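Local atomic coordinates of ecto-NAD+ glycohydrolase (CD38 molecule) (Bos taurus, PDB entry 3GC6), a protein that belongs to the ADP-ribosyl cyclase (CD38) family of disulfide-stabilised ectoenzymes, with a four-stranded parallel beta sheet in one of its lobes. Residues A[79-84]-A[161-166]; A[193-198]-A[228-233]. The protein carries 1 engineered substitution. One frame throughout, in Å; residues are numbered along the deposited sequence.

Contact 1: A[79-84]-A[161-166]; sequences VPCGQQ and ACNTVR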
ATOM      1  N   VAL A  79       4.014  17.009  -1.112  1.00  5.20           N
ATOM      2  CA  VAL A  79       2.960  17.154  -0.112  1.00  5.50           C
ATOM      3  C   VAL A  79       1.839  17.964  -0.772  1.00  5.55           C
ATOM      4  O   VAL A  79       2.117  18.910  -1.534  1.00  5.43           O
ATOM      5  CB  VAL A  79       3.545  17.920   1.108  1.00  5.24           C
ATOM      6  CG1 VAL A  79       2.462  18.359   2.084  1.00  5.96           C
ATOM      7  CG2 VAL A  79       4.613  17.049   1.797  1.00  6.10           C
ATOM      8  N   PRO A  80       0.567  17.618  -0.476  1.00  5.52           N
ATOM      9  CA  PRO A  80      -0.532  18.393  -1.055  1.00  5.41           C
ATOM     10  C   PRO A  80      -0.439  19.886  -0.771  1.00  5.30           C
ATOM     11  O   PRO A  80       0.061  20.310   0.280  1.00  5.19           O
ATOM     12  CB  PRO A  80      -1.783  17.816  -0.376  1.00  5.63           C
ATOM     13  CG  PRO A  80      -1.398  16.409  -0.041  1.00  5.82           C
ATOM     14  CD  PRO A  80       0.087  16.461   0.299  1.00  5.52           C
ATOM     15  N   CYS A  81      -0.948  20.686  -1.701  1.00  5.49           N
ATOM     16  CA  CYS A  81      -0.938  22.128  -1.539  1.00  5.91           C
ATOM     17  C   CYS A  81      -1.514  22.553  -0.210  1.00  5.77           C
ATOM     18  O   CYS A  81      -2.575  22.088   0.186  1.00  5.89           O
ATOM     19  CB  CYS A  81      -1.747  22.758  -2.668  1.00  6.38           C
ATOM     20  SG  CYS A  81      -1.023  22.432  -4.280  1.00  8.57           S
ATOM     21  N   GLY A  82      -0.807  23.447   0.476  1.00  5.32           N
ATOM     22  CA  GLY A  82      -1.315  24.008   1.716  1.00  5.46           C
ATOM     23  C   GLY A  82      -1.054  23.161   2.955  1.00  5.62           C
ATOM     24  O   GLY A  82      -1.381  23.578   4.076  1.00  6.25           O
ATOM     25  N   GLN A  83      -0.464  21.983   2.783  1.00  4.87           N
ATOM     26  CA  GLN A  83      -0.273  21.081   3.938  1.00  4.81           C
ATOM     27  C   GLN A  83       1.199  20.941   4.374  1.00  4.58           C
ATOM     28  O   GLN A  83       1.504  20.136   5.267  1.00  4.65           O
ATOM     29  CB  GLN A  83      -0.838  19.683   3.621  1.00  5.33           C
ATOM     30  CG  GLN A  83      -2.357  19.738   3.444  1.00  6.73           C
ATOM     31  CD  GLN A  83      -2.932  18.402   2.965  1.00  8.32           C
ATOM     32  OE1 GLN A  83      -2.368  17.346   3.232  1.00  8.59           O
ATOM     33  NE2 GLN A  83      -4.023  18.461   2.201  1.00  9.76           N
ATOM     34  N   GLN A  84       2.103  21.709   3.757  1.00  3.98           N
ATOM     35  CA  GLN A  84       3.522  21.458   3.963  1.00  3.93           C
ATOM     36  C   GLN A  84       4.116  22.312   5.083  1.00  3.84           C
ATOM     37  O   GLN A  84       3.853  23.537   5.150  1.00  4.20           O
ATOM     38  CB  GLN A  84       4.279  21.755   2.659  1.00  3.88           C
ATOM     39  CG  GLN A  84       5.711  21.256   2.608  1.00  4.36           C
ATOM     40  CD  GLN A  84       6.189  21.116   1.167  1.00  4.57           C
ATOM     41  OE1 GLN A  84       5.382  21.026   0.233  1.00  5.39           O
ATOM     42  NE2 GLN A  84       7.497  21.101   0.987  1.00  5.12           N
ATOM     43  N   ALA A 161       6.736  22.425  -3.349  1.00  4.40           N
ATOM     44  CA  ALA A 161       5.780  23.108  -2.458  1.00  4.44           C
ATOM     45  C   ALA A 161       4.763  23.919  -3.239  1.00  4.75           C
ATOM     46  O   ALA A 161       5.078  24.484  -4.303  1.00  5.14           O
ATOM     47  CB  ALA A 161       6.510  24.047  -1.511  1.00  4.54           C
ATOM     48  N   CYS A 162       3.542  23.984  -2.708  1.00  5.02           N
ATOM     49  CA  CYS A 162       2.487  24.681  -3.420  1.00  5.51           C
ATOM     50  C   CYS A 162       1.606  25.458  -2.463  1.00  5.20           C
ATOM     51  O   CYS A 162       1.347  25.005  -1.325  1.00  5.03           O
ATOM     52  CB  CYS A 162       1.657  23.668  -4.199  1.00  6.04           C
ATOM     53  SG  CYS A 162      -0.040  24.145  -4.614  1.00  8.88           S
ATOM     54  N   ASN A 163       1.150  26.620  -2.923  1.00  4.90           N
ATOM     55  CA  ASN A 163       0.299  27.509  -2.137  1.00  4.99           C
ATOM     56  C   ASN A 163       0.919  27.921  -0.799  1.00  4.87           C
ATOM     57  O   ASN A 163       2.078  28.358  -0.790  1.00  5.32           O
ATOM     58  CB  ASN A 163      -1.103  26.914  -2.006  1.00  5.17           C
ATOM     59  CG  ASN A 163      -1.787  26.784  -3.372  1.00  6.24           C
ATOM     60  OD1 ASN A 163      -1.433  27.491  -4.299  1.00  7.08           O
ATOM     61  ND2 ASN A 163      -2.757  25.900  -3.481  1.00  7.32           N
ATOM     62  N   THR A 164       0.194  27.828   0.310  1.00  4.70           N
ATOM     63  CA  THR A 164       0.765  28.336   1.563  1.00  4.84           C
ATOM     64  C   THR A 164       1.622  27.282   2.248  1.00  4.78           C
ATOM     65  O   THR A 164       1.156  26.158   2.451  1.00  4.44           O
ATOM     66  CB  THR A 164      -0.323  28.832   2.537  1.00  5.46           C
ATOM     67  OG1 THR A 164      -0.942  29.983   1.958  1.00  6.62           O
ATOM     68  CG2 THR A 164       0.288  29.216   3.890  1.00  5.92           C
ATOM     69  N   VAL A 165       2.862  27.644   2.588  1.00  4.30           N
ATOM     70  CA  VAL A 165       3.731  26.759   3.394  1.00  4.43           C
ATOM     71  C   VAL A 165       4.002  27.423   4.749  1.00  3.90           C
ATOM     72  O   VAL A 165       3.960  28.652   4.857  1.00  4.19           O
ATOM     73  CB  VAL A 165       5.073  26.382   2.716  1.00  4.44           C
ATOM     74  CG1 VAL A 165       4.800  25.743   1.340  1.00  4.86           C
ATOM     75  CG2 VAL A 165       5.966  27.590   2.568  1.00  5.39           C
ATOM     76  N   ARG A 166       4.295  26.604   5.761  1.00  4.31           N
ATOM     77  CA  ARG A 166       4.521  27.116   7.113  1.00  4.47           C
ATOM     78  C   ARG A 166       5.889  26.658   7.570  1.00  4.75           C
ATOM     79  O   ARG A 166       6.328  25.558   7.239  1.00  4.95           O
ATOM     80  CB  ARG A 166       3.410  26.613   8.058  1.00  5.37           C
ATOM     81  CG  ARG A 166       2.030  27.157   7.642  1.00  6.13           C
ATOM     82  CD  ARG A 166       0.842  26.310   8.064  1.00  8.19           C
ATOM     83  NE  ARG A 166      -0.382  27.073   7.782  1.00  9.92           N
ATOM     84  CZ  ARG A 166      -1.117  26.905   6.688  1.00 10.86           C
ATOM     85  NH1 ARG A 166      -0.773  25.968   5.808  1.00 10.05           N
ATOM     86  NH2 ARG A 166      -2.210  27.653   6.487  1.00 11.87           N
TER
HETATM   87  O   HOH W   1       2.919  21.879  -0.623  1.00  5.43           O
HETATM   88  O   HOH W   2       1.891  23.591   1.560  1.00  4.56           O
HETATM   89  O   HOH W   3       1.289  24.625   5.072  1.00  7.26           O
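A disulfide is the covalent core here: Cys81 SG and Cys162 SG are bonded at 2.0 Å with a chi3 of 101°, close to the unstrained value. The amide ND2 of Asn163 rests against Cys81 CB at 3.4 Å.

Two direct backbone bonds add to it. Pro80 to Gln83 form a type II beta turn, and Gly82, at its third position with positive phi, sends its N-H to Cys162 O (3.2 Å), arriving above the carbonyl plane. Gly82 CA also makes a CA-H...O contact with Thr164 O. Further on, Arg166 N donates to Gln84 O at 3.2 Å, this time in the carbonyl plane, where strand 164-170 meets the start of strand 85-88.

Three waters fill in between the backbones. Water 1 accepts from Cys162 N and lies close to Val79 O and Gln84 OE1, while the other end of that amide, Gln84 NE2, hydrogen-bonds to Phe157 O. Water 2 accepts from Gln84 N and lies 2.8 Å from Thr164 O. Water 3 accepts from Arg166 NH1 at 2.6 Å, in the guanidinium plane, and Thr164 CG2 lies over the rim of one face of that group.

One covalent link and a largely water-mediated polar seam thus fasten the turn to the strand's entrance.

Contact 2: A[193-198]-A[228-233]; sequences PQVELE and RNVKFR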
ATOM      1  N   PRO A 193       9.004  29.213  -6.701  1.00  4.31           N
ATOM      2  CA  PRO A 193       8.631  30.635  -6.664  1.00  4.62           C
ATOM      3  C   PRO A 193       7.121  30.844  -6.501  1.00  4.71           C
ATOM      4  O   PRO A 193       6.311  30.030  -6.962  1.00  4.59           O
ATOM      5  CB  PRO A 193       9.130  31.170  -8.008  1.00  4.71           C
ATOM      6  CG  PRO A 193      10.272  30.261  -8.332  1.00  4.83           C
ATOM      7  CD  PRO A 193       9.798  28.875  -7.886  1.00  4.69           C
ATOM      8  N   GLN A 194       6.768  31.967  -5.873  1.00  4.63           N
ATOM      9  CA  GLN A 194       5.368  32.418  -5.744  1.00  4.57           C
ATOM     10  C   GLN A 194       4.477  31.607  -4.804  1.00  4.71           C
ATOM     11  O   GLN A 194       3.273  31.864  -4.721  1.00  5.04           O
ATOM     12  CB  GLN A 194       4.704  32.561  -7.117  1.00  4.98           C
ATOM     13  CG  GLN A 194       5.389  33.630  -7.936  1.00  5.38           C
ATOM     14  CD  GLN A 194       4.748  33.862  -9.298  1.00  6.40           C
ATOM     15  OE1 GLN A 194       3.529  33.927  -9.405  1.00  8.62           O
ATOM     16  NE2 GLN A 194       5.559  33.995 -10.323  1.00  6.92           N
ATOM     17  N   VAL A 195       5.051  30.644  -4.084  1.00  4.33           N
ATOM     18  CA  VAL A 195       4.322  30.148  -2.904  1.00  4.44           C
ATOM     19  C   VAL A 195       4.247  31.283  -1.857  1.00  4.50           C
ATOM     20  O   VAL A 195       4.849  32.345  -2.042  1.00  4.53           O
ATOM     21  CB  VAL A 195       4.935  28.851  -2.308  1.00  4.46           C
ATOM     22  CG1 VAL A 195       5.084  27.799  -3.392  1.00  4.66           C
ATOM     23  CG2 VAL A 195       6.273  29.125  -1.658  1.00  4.70           C
ATOM     24  N   GLU A 196       3.479  31.063  -0.788  1.00  4.58           N
ATOM     25  CA  GLU A 196       3.439  32.014   0.311  1.00  4.80           C
ATOM     26  C   GLU A 196       3.968  31.297   1.526  1.00  4.88           C
ATOM     27  O   GLU A 196       3.665  30.104   1.750  1.00  5.43           O
ATOM     28  CB  GLU A 196       2.024  32.540   0.585  1.00  5.15           C
ATOM     29  CG  GLU A 196       1.387  33.122  -0.681  1.00  6.17           C
ATOM     30  CD  GLU A 196       0.163  33.958  -0.409  1.00  8.44           C
ATOM     31  OE1 GLU A 196      -0.209  34.104   0.776  1.00  9.22           O
ATOM     32  OE2 GLU A 196      -0.408  34.475  -1.402  1.00  9.41           O
ATOM     33  N   LEU A 197       4.786  31.985   2.301  1.00  4.56           N
ATOM     34  CA  LEU A 197       5.387  31.328   3.453  1.00  4.42           C
ATOM     35  C   LEU A 197       5.045  32.070   4.726  1.00  4.59           C
ATOM     36  O   LEU A 197       5.210  33.310   4.810  1.00  4.76           O
ATOM     37  CB  LEU A 197       6.914  31.243   3.269  1.00  4.71           C
ATOM     38  CG  LEU A 197       7.710  30.507   4.355  1.00  5.04           C
ATOM     39  CD1 LEU A 197       8.976  29.859   3.736  1.00  6.02           C
ATOM     40  CD2 LEU A 197       8.072  31.438   5.502  1.00  6.13           C
ATOM     41  N   GLU A 198       4.570  31.315   5.713  1.00  4.57           N
ATOM     42  CA  GLU A 198       4.357  31.853   7.041  1.00  4.77           C
ATOM     43  C   GLU A 198       5.388  31.260   7.979  1.00  5.24           C
ATOM     44  O   GLU A 198       5.558  30.022   8.049  1.00  5.24           O
ATOM     45  CB  GLU A 198       2.989  31.465   7.591  1.00  5.18           C
ATOM     46  CG  GLU A 198       1.854  31.914   6.790  1.00  5.95           C
ATOM     47  CD  GLU A 198       0.557  31.360   7.348  1.00  8.16           C
ATOM     48  OE1 GLU A 198       0.581  30.690   8.418  1.00  8.76           O
ATOM     49  OE2 GLU A 198      -0.470  31.603   6.709  1.00  9.46           O
ATOM     50  N   ARG A 228      12.978  34.695  -4.324  1.00  5.96           N
ATOM     51  CA  ARG A 228      12.140  33.622  -4.884  1.00  5.88           C
ATOM     52  C   ARG A 228      10.741  34.136  -5.231  1.00  5.76           C
ATOM     53  O   ARG A 228       9.876  33.342  -5.614  1.00  5.72           O
ATOM     54  CB  ARG A 228      11.960  32.459  -3.884  1.00  5.91           C
ATOM     55  CG  ARG A 228      13.232  31.853  -3.253  1.00  6.26           C
ATOM     56  CD  ARG A 228      14.144  31.205  -4.263  1.00  6.29           C
ATOM     57  NE  ARG A 228      13.522  30.068  -4.945  1.00  5.09           N
ATOM     58  CZ  ARG A 228      13.938  29.572  -6.102  1.00  6.30           C
ATOM     59  NH1 ARG A 228      14.992  30.112  -6.722  1.00  7.00           N
ATOM     60  NH2 ARG A 228      13.311  28.531  -6.643  1.00  6.92           N
ATOM     61  N   ASN A 229      10.496  35.441  -5.092  1.00  5.70           N
ATOM     62  CA  ASN A 229       9.147  35.984  -5.241  1.00  5.82           C
ATOM     63  C   ASN A 229       8.124  35.247  -4.381  1.00  5.78           C
ATOM     64  O   ASN A 229       7.032  34.932  -4.827  1.00  5.83           O
ATOM     65  CB  ASN A 229       8.714  35.941  -6.721  1.00  5.85           C
ATOM     66  CG  ASN A 229       7.581  36.890  -7.035  1.00  7.19           C
ATOM     67  OD1 ASN A 229       7.177  37.713  -6.203  1.00  8.69           O
ATOM     68  ND2 ASN A 229       7.052  36.789  -8.265  1.00  8.68           N
ATOM     69  N   VAL A 230       8.501  34.998  -3.129  1.00  4.96           N
ATOM     70  CA  VAL A 230       7.640  34.315  -2.174  1.00  5.17           C
ATOM     71  C   VAL A 230       7.169  35.314  -1.117  1.00  5.36           C
ATOM     72  O   VAL A 230       7.986  35.915  -0.421  1.00  5.56           O
ATOM     73  CB  VAL A 230       8.429  33.154  -1.535  1.00  4.81           C
ATOM     74  CG1 VAL A 230       7.761  32.663  -0.257  1.00  4.96           C
ATOM     75  CG2 VAL A 230       8.596  32.014  -2.525  1.00  4.92           C
ATOM     76  N   LYS A 231       5.852  35.495  -0.999  1.00  5.52           N
ATOM     77  CA  LYS A 231       5.268  36.383   0.007  1.00  5.99           C
ATOM     78  C   LYS A 231       5.606  35.816   1.382  1.00  5.70           C
ATOM     79  O   LYS A 231       5.556  34.610   1.576  1.00  5.99           O
ATOM     80  CB  LYS A 231       3.750  36.442  -0.143  1.00  6.37           C
ATOM     81  CG  LYS A 231       3.035  37.216   0.958  1.00  8.35           C
ATOM     82  CD  LYS A 231       1.732  37.880   0.448  1.00 10.64           C
ATOM     83  CE  LYS A 231       0.784  38.264   1.612  1.00 11.67           C
ATOM     84  NZ  LYS A 231       1.488  38.648   2.876  1.00 13.02           N
ATOM     85  N   PHE A 232       5.927  36.689   2.327  1.00  5.48           N
ATOM     86  CA  PHE A 232       6.387  36.253   3.645  1.00  5.16           C
ATOM     87  C   PHE A 232       5.572  36.919   4.735  1.00  5.42           C
ATOM     88  O   PHE A 232       5.435  38.156   4.746  1.00  5.55           O
ATOM     89  CB  PHE A 232       7.874  36.619   3.786  1.00  5.17           C
ATOM     90  CG  PHE A 232       8.500  36.222   5.086  1.00  5.16           C
ATOM     91  CD1 PHE A 232       8.299  34.960   5.617  1.00  5.59           C
ATOM     92  CD2 PHE A 232       9.331  37.100   5.758  1.00  5.94           C
ATOM     93  CE1 PHE A 232       8.925  34.578   6.819  1.00  5.32           C
ATOM     94  CE2 PHE A 232       9.939  36.741   6.971  1.00  6.11           C
ATOM     95  CZ  PHE A 232       9.752  35.491   7.493  1.00  5.38           C
ATOM     96  N   ARG A 233       5.043  36.119   5.655  0.50  5.19           N
ATOM     97  CA  ARG A 233       4.373  36.641   6.839  0.50  5.11           C
ATOM     98  C   ARG A 233       5.049  35.998   8.031  0.50  5.23           C
ATOM     99  O   ARG A 233       5.183  34.771   8.069  0.50  5.30           O
ATOM    100  CB  ARG A 233       2.887  36.273   6.830  0.50  5.12           C
ATOM    101  CG  ARG A 233       2.072  36.954   5.738  0.50  5.50           C
ATOM    102  CD  ARG A 233       0.594  36.587   5.848  0.50  5.92           C
ATOM    103  NE  ARG A 233       0.331  35.205   5.446  0.50  6.85           N
ATOM    104  CZ  ARG A 233       0.296  34.801   4.183  0.50  7.29           C
ATOM    105  NH1 ARG A 233       0.511  35.673   3.207  0.50  7.19           N
ATOM    106  NH2 ARG A 233       0.059  33.527   3.896  0.50  7.86           N
TER
HETATM  107  O   HOH W   4       8.253  34.298 -10.166  1.00 12.32           O
HETATM  108  O   HOH W   5       3.899  34.758  -3.084  1.00  8.11           O
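Strands 196-203 and 231-239 pair in parallel as the two strands of a beta-alpha-beta unit, with helix 216-227 as the crossover. Leu197 bonds across through both its N and its O: the N donates to Lys231 O at 2.8 Å, and the O accepts from Arg233 N at 2.9 Å, both nearly along the C=O axis. Ahead of the strands the pairing loosens, and Gln194 N makes only weak bonds, to Arg228 O and Asn229 O.

On the Leu197 side of the sheet, Leu197 CD2 meets the edge of the Phe232 ring, 3.5 Å from Phe232 CE1. Val230 CG1 packs on Leu197 CB, and Val230 CG2 on Val195 CG2. Helix 216-227 backs this layer, Leu225 touching both Val230 and Phe232, and Asn229 ends that helix in a Schellman motif.

On the other face Glu196, Glu198 and Arg233 form a salt-bridge network. Arg233, bent at chi3 (-72°), spreads its guanidinium between two carboxylates whose planes are steeply turned from its own. Arg233 NH2 to Glu198 OE2 is the weak, long arm. Glu196, extended beyond CG, offers a single oxygen to both end nitrogens: Glu196 OE1 lies 3.0 Å from Arg233 NH1, met from above the carboxylate plane, and 3.2 Å from Arg233 NH2 along its anti lone pair.

In the fold
From the N terminus, the chain first passes through several helices, then makes the turn at 79-84 and enters strand 85-88. Contact 1 closes the loop that runs from there through residues 85-160, with helices 91-101, 110-115 and 145-159 among them, and back to strand 164-170. Contact 2 opens only afterwards and closes a shorter loop around helix 216-227, so the two lie in series and neither nest nor cross. Strands 164-170 and 196-203 are neighbours, and Val165 joins the contacts directly, its N and O lying within hydrogen-bonding distance of Glu196 O and Glu198 N. Together the contacts span all four strands of the parallel sheet, from 85-88 to 231-239, at the ends where the strands begin.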